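Local structure of VP1 (Merkel cell polyomavirus, 4FMH) at residues 23-28 against 275-280; 69-74 against 253-258; 93-98 against 279-284. The protein builds the icosahedral polyomavirus capsid as disulfide-linked pentamers and binds sialylated oligosaccharides through a site required for infection. All coordinates share one frame; numbering follows the deposited sequence. Where two conformers were deposited one is given.

Contact 1 of 3, residues 23-28 against 275-280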
# COMPACT_ATOMS: atom_id res chain seq x y z
N GLN B 23 -2.23 -26.29 23.68
CA GLN B 23 -1.71 -25.79 22.42
C GLN B 23 -1.89 -26.89 21.39
O GLN B 23 -1.39 -28.01 21.55
CB GLN B 23 -0.22 -25.44 22.54
CG GLN B 23 0.10 -24.40 23.60
CD GLN B 23 -0.02 -22.98 23.10
OE1 GLN B 23 -0.50 -22.73 21.99
NE2 GLN B 23 0.41 -22.02 23.92
N ILE B 24 -2.62 -26.56 20.33
CA ILE B 24 -2.92 -27.49 19.23
C ILE B 24 -2.19 -27.05 17.95
O ILE B 24 -2.22 -25.87 17.61
CB ILE B 24 -4.46 -27.59 18.99
CG1 ILE B 24 -5.17 -28.32 20.15
CG2 ILE B 24 -4.80 -28.22 17.62
CD1 ILE B 24 -4.78 -29.80 20.33
N GLU B 25 -1.56 -28.01 17.27
CA GLU B 25 -0.80 -27.76 16.03
C GLU B 25 -1.39 -28.57 14.88
O GLU B 25 -1.76 -29.73 15.07
CB GLU B 25 0.66 -28.17 16.19
CG GLU B 25 1.55 -27.18 16.90
CD GLU B 25 3.03 -27.44 16.63
OE1 GLU B 25 3.35 -28.23 15.71
OE2 GLU B 25 3.88 -26.85 17.34
N LEU B 26 -1.45 -27.97 13.70
CA LEU B 26 -1.80 -28.71 12.49
C LEU B 26 -1.37 -27.92 11.27
O LEU B 26 -0.99 -26.75 11.34
CB LEU B 26 -3.31 -29.00 12.41
CG LEU B 26 -4.25 -27.80 12.29
CD1 LEU B 26 -5.45 -28.10 11.37
CD2 LEU B 26 -4.72 -27.37 13.66
N TYR B 27 -1.45 -28.60 10.13
CA TYR B 27 -1.27 -27.98 8.83
C TYR B 27 -2.36 -28.51 7.91
O TYR B 27 -2.87 -29.63 8.10
CB TYR B 27 0.13 -28.24 8.27
CG TYR B 27 0.42 -29.70 7.95
CD1 TYR B 27 0.06 -30.24 6.71
CD2 TYR B 27 1.04 -30.53 8.89
CE1 TYR B 27 0.32 -31.58 6.42
CE2 TYR B 27 1.30 -31.87 8.60
CZ TYR B 27 0.94 -32.38 7.36
OH TYR B 27 1.19 -33.70 7.07
N LEU B 28 -2.73 -27.71 6.93
CA LEU B 28 -3.71 -28.10 5.94
C LEU B 28 -3.11 -27.90 4.56
O LEU B 28 -2.74 -26.79 4.19
CB LEU B 28 -4.98 -27.26 6.08
CG LEU B 28 -5.91 -27.58 7.26
CD1 LEU B 28 -6.99 -26.50 7.41
CD2 LEU B 28 -6.56 -28.96 7.09
N PRO B 275 0.14 -24.64 1.33
CA PRO B 275 -0.37 -25.13 2.61
C PRO B 275 -0.36 -24.02 3.66
O PRO B 275 0.33 -23.00 3.49
CB PRO B 275 0.64 -26.20 3.02
CG PRO B 275 1.56 -26.38 1.86
CD PRO B 275 1.52 -25.10 1.10
N ARG B 276 -1.10 -24.25 4.74
CA ARG B 276 -1.15 -23.33 5.85
C ARG B 276 -0.97 -24.08 7.17
O ARG B 276 -1.55 -25.16 7.38
CB ARG B 276 -2.47 -22.55 5.85
CG ARG B 276 -2.53 -21.46 6.92
CD ARG B 276 -3.86 -20.71 6.87
NE ARG B 276 -3.86 -19.64 5.87
CZ ARG B 276 -3.47 -18.39 6.11
NH1 ARG B 276 -3.02 -18.05 7.31
NH2 ARG B 276 -3.51 -17.49 5.14
N TYR B 277 -0.15 -23.50 8.03
CA TYR B 277 0.10 -24.01 9.37
C TYR B 277 -0.67 -23.21 10.41
O TYR B 277 -0.86 -22.00 10.26
CB TYR B 277 1.61 -23.96 9.66
CG TYR B 277 1.94 -24.18 11.12
CD1 TYR B 277 2.04 -25.46 11.64
CD2 TYR B 277 2.14 -23.09 11.97
CE1 TYR B 277 2.34 -25.67 12.99
CE2 TYR B 277 2.44 -23.29 13.32
CZ TYR B 277 2.54 -24.57 13.81
OH TYR B 277 2.83 -24.75 15.14
N PHE B 278 -1.11 -23.89 11.47
CA PHE B 278 -1.83 -23.29 12.59
C PHE B 278 -1.30 -23.79 13.92
O PHE B 278 -1.08 -25.00 14.10
CB PHE B 278 -3.32 -23.66 12.57
CG PHE B 278 -4.02 -23.32 11.30
CD1 PHE B 278 -3.99 -24.19 10.22
CD2 PHE B 278 -4.77 -22.15 11.20
CE1 PHE B 278 -4.66 -23.89 9.04
CE2 PHE B 278 -5.46 -21.84 10.03
CZ PHE B 278 -5.41 -22.71 8.95
N ASN B 279 -1.11 -22.86 14.86
CA ASN B 279 -0.91 -23.18 16.27
C ASN B 279 -1.94 -22.40 17.10
O ASN B 279 -1.82 -21.19 17.27
CB ASN B 279 0.52 -22.83 16.71
CG ASN B 279 0.87 -23.38 18.10
OD1 ASN B 279 0.07 -23.32 19.03
ND2 ASN B 279 2.08 -23.90 18.24
N VAL B 280 -2.96 -23.10 17.60
CA VAL B 280 -4.07 -22.49 18.31
C VAL B 280 -3.93 -22.69 19.81
O VAL B 280 -3.73 -23.81 20.27
CB VAL B 280 -5.43 -23.07 17.84
CG1 VAL B 280 -6.59 -22.42 18.60
CG2 VAL B 280 -5.61 -22.88 16.34
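In the jelly-roll domain of VP1, strand 23-28 pairs antiparallel with strand 276-280, bringing Ile-24 opposite Val-280, Leu-26 opposite Phe-278 and Leu-28 opposite Arg-276. Each of these three pairs is closed by two backbone hydrogen bonds, among them Leu-28 N to Arg-276 O at 2.8 Å and Phe-278 N to Leu-26 O at 2.9 Å. Glu-25 with Asn-279 and Tyr-27 with Tyr-277 are the non-hydrogen-bonded pairs between them, where CA-H...O contacts such as Tyr-27 CA to Arg-276 O, 3.2 Å, accompany the close approach. The face carrying Leu-26, Leu-28, Phe-278 and Val-280 is mainly apolar, apart from Arg-276, whose guanidinium forms a salt bridge with Asp-257. Leu-28 stands out from the sheet and sets CD1 3.9 Å from Phe-278 CE1. On this face Leu-26, Phe-278 and Val-280 also meet Ile-253. The other face is more polar. Tyr-277 has CG anti to the backbone N (chi1 167°), which lays the ring lengthwise over its own strand, OH towards Asn-279 and CD1 3.3 Å from Leu-26 O. Glu-25 leans across so that its carboxylate lies beside OH, at 81° to the ring, with OE1 at the ring edge; Glu-25 OE2 is 3.2 Å from Tyr-277 OH, but the angle is too poor for a hydrogen bond. Pro-183, Pro-204 and Ser-205 of a neighbouring subunit pack on Tyr-27, Tyr-277 and Glu-25. One face turned to the domain core and the other to an adjacent subunit is the arrangement of a jelly-roll sheet in the VP1 pentamer.

Contact 2 of 3, residues 69-74 against 253-258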
# COMPACT_ATOMS: atom_id res chain seq x y z
N ALA B 69 -11.06 -25.54 -3.73
CA ALA B 69 -12.02 -25.66 -2.65
C ALA B 69 -11.36 -25.34 -1.32
O ALA B 69 -10.13 -25.32 -1.22
CB ALA B 69 -12.61 -27.08 -2.65
N TYR B 70 -12.18 -25.06 -0.30
CA TYR B 70 -11.69 -24.78 1.04
C TYR B 70 -11.03 -26.00 1.66
O TYR B 70 -11.42 -27.14 1.40
CB TYR B 70 -12.83 -24.29 1.94
CG TYR B 70 -13.30 -22.90 1.58
CD1 TYR B 70 -12.59 -21.76 2.02
CD2 TYR B 70 -14.44 -22.71 0.80
CE1 TYR B 70 -13.02 -20.48 1.68
CE2 TYR B 70 -14.87 -21.44 0.46
CZ TYR B 70 -14.17 -20.33 0.89
OH TYR B 70 -14.62 -19.07 0.54
N SER B 71 -10.00 -25.75 2.47
CA SER B 71 -9.43 -26.78 3.31
C SER B 71 -10.12 -26.71 4.65
O SER B 71 -10.49 -25.62 5.10
CB SER B 71 -7.92 -26.60 3.50
OG SER B 71 -7.24 -26.83 2.28
N VAL B 72 -10.32 -27.86 5.29
CA VAL B 72 -10.93 -27.90 6.62
C VAL B 72 -10.53 -29.16 7.39
O VAL B 72 -10.38 -30.25 6.81
CB VAL B 72 -12.48 -27.69 6.58
CG1 VAL B 72 -13.13 -28.53 5.51
CG2 VAL B 72 -13.13 -27.95 7.94
N ALA B 73 -10.30 -28.98 8.68
CA ALA B 73 -10.11 -30.10 9.60
C ALA B 73 -10.88 -29.86 10.88
O ALA B 73 -11.04 -28.72 11.32
CB ALA B 73 -8.62 -30.32 9.89
N ARG B 74 -11.38 -30.95 11.46
CA ARG B 74 -11.89 -30.95 12.83
C ARG B 74 -10.85 -31.61 13.74
O ARG B 74 -10.46 -32.75 13.50
CB ARG B 74 -13.23 -31.70 12.92
CG ARG B 74 -13.86 -31.69 14.32
CD ARG B 74 -15.02 -32.66 14.44
NE ARG B 74 -15.56 -32.72 15.80
CZ ARG B 74 -15.03 -33.43 16.80
NH1 ARG B 74 -13.94 -34.16 16.61
NH2 ARG B 74 -15.60 -33.40 18.00
N ILE B 253 -10.95 -25.84 11.89
CA ILE B 253 -9.94 -25.01 11.24
C ILE B 253 -10.15 -25.07 9.74
O ILE B 253 -10.16 -26.15 9.15
CB ILE B 253 -8.52 -25.50 11.61
CG1 ILE B 253 -8.41 -25.65 13.14
CG2 ILE B 253 -7.45 -24.60 10.96
CD1 ILE B 253 -7.20 -25.02 13.78
N SER B 254 -10.32 -23.89 9.13
CA SER B 254 -10.64 -23.79 7.71
C SER B 254 -9.72 -22.79 7.04
O SER B 254 -9.30 -21.82 7.68
CB SER B 254 -12.08 -23.30 7.52
OG SER B 254 -12.98 -24.04 8.32
N CYS B 255 -9.43 -22.99 5.76
CA CYS B 255 -8.60 -22.02 5.04
C CYS B 255 -8.61 -22.19 3.52
O CYS B 255 -9.13 -23.17 2.99
CB CYS B 255 -7.16 -22.04 5.57
SG CYS B 255 -6.25 -23.54 5.18
N ALA B 256 -8.04 -21.20 2.84
CA ALA B 256 -7.81 -21.27 1.40
C ALA B 256 -6.67 -20.32 1.10
O ALA B 256 -6.65 -19.21 1.63
CB ALA B 256 -9.05 -20.86 0.63
N ASP B 257 -5.72 -20.77 0.29
CA ASP B 257 -4.61 -19.90 -0.10
C ASP B 257 -4.19 -20.09 -1.55
O ASP B 257 -3.23 -20.81 -1.85
CB ASP B 257 -3.42 -20.09 0.85
CG ASP B 257 -3.73 -19.61 2.26
OD1 ASP B 257 -3.73 -18.38 2.49
OD2 ASP B 257 -4.00 -20.48 3.13
N ILE B 258 -4.93 -19.43 -2.45
CA ILE B 258 -4.59 -19.38 -3.87
C ILE B 258 -3.52 -18.31 -4.05
O ILE B 258 -3.71 -17.17 -3.61
CB ILE B 258 -5.82 -19.08 -4.74
CG1 ILE B 258 -6.85 -20.21 -4.59
CG2 ILE B 258 -5.41 -18.91 -6.22
CD1 ILE B 258 -8.26 -19.87 -5.11
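Ser-71 and Cys-255, and Ala-73 and Ile-253, are joined by four backbone hydrogen bonds between antiparallel strands 71-74 and 253-258. Ser-71 N to Cys-255 O is the shortest at 2.8 Å; in the return bond, Cys-255 N approaches Ser-71 O tilted 32° from the carbonyl plane. Between the two pairs, Val-72 faces Ser-254, and CA-H...O contacts fill in, with Ser-254 CA 3.2 Å from Ser-71 O. Side-chain packing is light, since most groups are small. Cys-255 SG lies between its backbone N and carbonyl carbon (chi1 69°) and meets Ser-71 CB at 3.9 Å, whereas Val-72 turns CG2 to Ser-254 OG, also 3.9 Å away. Next to the Ser-71/Cys-255 pair, the Tyr-70 ring lies against Ala-256, its CD1 3.9 Å from Ala-256 CB, with Cys-255 O near the ring plane at its edge. Polar ends are satisfied outside the pair: Tyr-70 OH by Trp-200 O and Tyr-132 OH, and Ser-71 OG by Asn-29 O. Leu-28 lies against Ser-71, Ala-73 and Cys-255, while Ala-136 and Met-134 bond to the backbone of Ser-254 and Ala-256. The strand pair belongs to the C-H-E-F sheet of the jelly roll, whose Ile-253 and Cys-255 face the B-I-D-G sheet inside the sandwich.

Contact 3 of 3, residues 93-98 against 279-284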
# COMPACT_ATOMS: atom_id res chain seq x y z
N GLU B 93 -11.98 -23.08 24.91
CA GLU B 93 -12.18 -21.76 24.31
C GLU B 93 -10.91 -21.36 23.57
O GLU B 93 -9.85 -21.24 24.19
CB GLU B 93 -12.51 -20.75 25.41
CG GLU B 93 -12.66 -19.30 24.95
CD GLU B 93 -12.67 -18.31 26.10
OE1 GLU B 93 -12.47 -18.72 27.28
OE2 GLU B 93 -12.88 -17.11 25.84
N ALA B 94 -11.01 -21.16 22.26
CA ALA B 94 -9.86 -20.74 21.45
C ALA B 94 -9.59 -19.26 21.66
O ALA B 94 -10.47 -18.43 21.42
CB ALA B 94 -10.11 -21.03 19.97
N ILE B 95 -8.38 -18.92 22.10
CA ILE B 95 -8.09 -17.53 22.47
C ILE B 95 -7.12 -16.80 21.53
O ILE B 95 -7.18 -15.58 21.40
CB ILE B 95 -7.67 -17.38 23.96
CG1 ILE B 95 -6.29 -18.00 24.22
CG2 ILE B 95 -8.76 -17.96 24.88
CD1 ILE B 95 -5.79 -17.80 25.66
N SER B 96 -6.25 -17.56 20.88
CA SER B 96 -5.32 -16.98 19.91
C SER B 96 -4.81 -18.04 18.95
O SER B 96 -4.90 -19.24 19.24
CB SER B 96 -4.13 -16.30 20.61
OG SER B 96 -3.43 -17.21 21.43
N VAL B 97 -4.28 -17.59 17.82
CA VAL B 97 -3.72 -18.47 16.82
C VAL B 97 -2.51 -17.83 16.17
O VAL B 97 -2.50 -16.62 15.90
CB VAL B 97 -4.78 -18.88 15.74
CG1 VAL B 97 -5.39 -17.66 15.06
CG2 VAL B 97 -4.18 -19.85 14.71
N LYS B 98 -1.48 -18.64 15.94
CA LYS B 98 -0.38 -18.27 15.07
C LYS B 98 -0.57 -19.09 13.80
O LYS B 98 -0.66 -20.32 13.85
CB LYS B 98 0.98 -18.62 15.69
CG LYS B 98 1.42 -17.69 16.79
CD LYS B 98 2.87 -17.95 17.14
CE LYS B 98 3.46 -16.81 17.95
NZ LYS B 98 4.89 -17.09 18.27
N ASN B 279 -1.11 -22.86 14.86
CA ASN B 279 -0.91 -23.18 16.27
C ASN B 279 -1.94 -22.40 17.10
O ASN B 279 -1.82 -21.19 17.27
CB ASN B 279 0.52 -22.83 16.71
CG ASN B 279 0.87 -23.38 18.10
OD1 ASN B 279 0.07 -23.32 19.03
ND2 ASN B 279 2.08 -23.90 18.24
N VAL B 280 -2.96 -23.10 17.60
CA VAL B 280 -4.07 -22.49 18.31
C VAL B 280 -3.93 -22.69 19.81
O VAL B 280 -3.73 -23.81 20.27
CB VAL B 280 -5.43 -23.07 17.84
CG1 VAL B 280 -6.59 -22.42 18.60
CG2 VAL B 280 -5.61 -22.88 16.34
N THR B 281 -4.03 -21.61 20.58
CA THR B 281 -4.01 -21.68 22.04
C THR B 281 -5.43 -21.69 22.55
O THR B 281 -6.25 -20.84 22.17
CB THR B 281 -3.24 -20.48 22.65
OG1 THR B 281 -1.89 -20.49 22.19
CG2 THR B 281 -3.24 -20.54 24.18
N LEU B 282 -5.74 -22.65 23.41
CA LEU B 282 -7.07 -22.76 24.00
C LEU B 282 -7.01 -22.81 25.52
O LEU B 282 -6.03 -23.28 26.10
CB LEU B 282 -7.82 -23.98 23.45
CG LEU B 282 -7.90 -24.15 21.93
CD1 LEU B 282 -6.79 -25.08 21.45
CD2 LEU B 282 -9.26 -24.70 21.51
N ARG B 283 -8.06 -22.30 26.16
CA ARG B 283 -8.17 -22.37 27.61
C ARG B 283 -9.52 -22.97 27.99
O ARG B 283 -10.46 -22.95 27.19
CB ARG B 283 -8.01 -20.98 28.24
CG ARG B 283 -9.14 -20.02 27.90
CD ARG B 283 -8.97 -18.68 28.57
NE ARG B 283 -9.96 -17.73 28.07
CZ ARG B 283 -9.84 -16.41 28.13
NH1 ARG B 283 -8.78 -15.86 28.70
NH2 ARG B 283 -10.79 -15.64 27.63
N LYS B 284 -9.61 -23.50 29.21
CA LYS B 284 -10.86 -24.07 29.71
C LYS B 284 -11.79 -22.97 30.21
O LYS B 284 -11.37 -22.06 30.92
CB LYS B 284 -10.58 -25.08 30.82
CG LYS B 284 -9.80 -26.31 30.39
CD LYS B 284 -9.45 -27.18 31.59
CE LYS B 284 -8.56 -28.35 31.20
NZ LYS B 284 -8.25 -29.23 32.36
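Arg-283 CG lies between its backbone N and carbonyl carbon (chi1 67°), and the chain then runs extended to NE; Glu-93 CG is anti to its backbone N, and the two side chains extend side by side in the same direction. The guanidinium grips the carboxylate side-on, in a two-bond salt bridge: Arg-283 NE to Glu-93 OE1 at 2.8 Å and NH2 to Glu-93 OE2 at 3.1 Å. The oxygens lie close to the guanidinium plane, but each is met from above the carboxylate, the two planes being 56° apart. Ile-95 CG2 lies over one guanidinium face, displaced to the rim, 3.4 Å from Arg-283 NE. Ile-95 can reach it because a classic beta bulge places both Ile-95 and Ser-96 opposite Thr-281: Thr-281 O accepts from Ile-95 N, and Thr-281 N donates to Ser-96 O, each at 2.9 Å. Ile-95 CD1 meanwhile rests 4.0 Å from Thr-281 CG2. On the opposite face Val-97 CG2 meets Val-280 CG2 at 3.7 Å, and Ala-94 CB touches both Val-280 CG1 and Leu-282 CD2. Glu-93 also bonds Arg-285 and Gly-243 N; sharing by two arginines probably stabilises its charged form. Strands 93-98 and 279-284, whose directions differ by 137°, lie between strands: 11-28 bonds to the far side of 279-284, short strand 234-235 to 93-98, and Leu-251 and Ile-253 of strand 250-263 pack on the apolar face.

In the fold
Contacts 1 and 3 share strand 269-287, with Asn-279 and Val-280 in both: strand 11-28 lies along one edge of it and strand 89-101 along the other, their contact centres about 11 Å apart. Both lie in the B-I-D-G sheet of the sandwich. Contact 2, about 11 Å from contact 1 and 18 Å from contact 3, joins strands 71-76 and 250-263 in the facing C-H-E-F sheet, and its Ile-253 and Asp-257 meet contact 1 across the sandwich. Along the chain the first partners come in the order 23-28, 69-74, 93-98, and the second in the order 253-258, then 275-284. Contact 2 is therefore nested within contact 1 and crosses contact 3, so early and late strands together build the jelly-roll core of the capsid subunit.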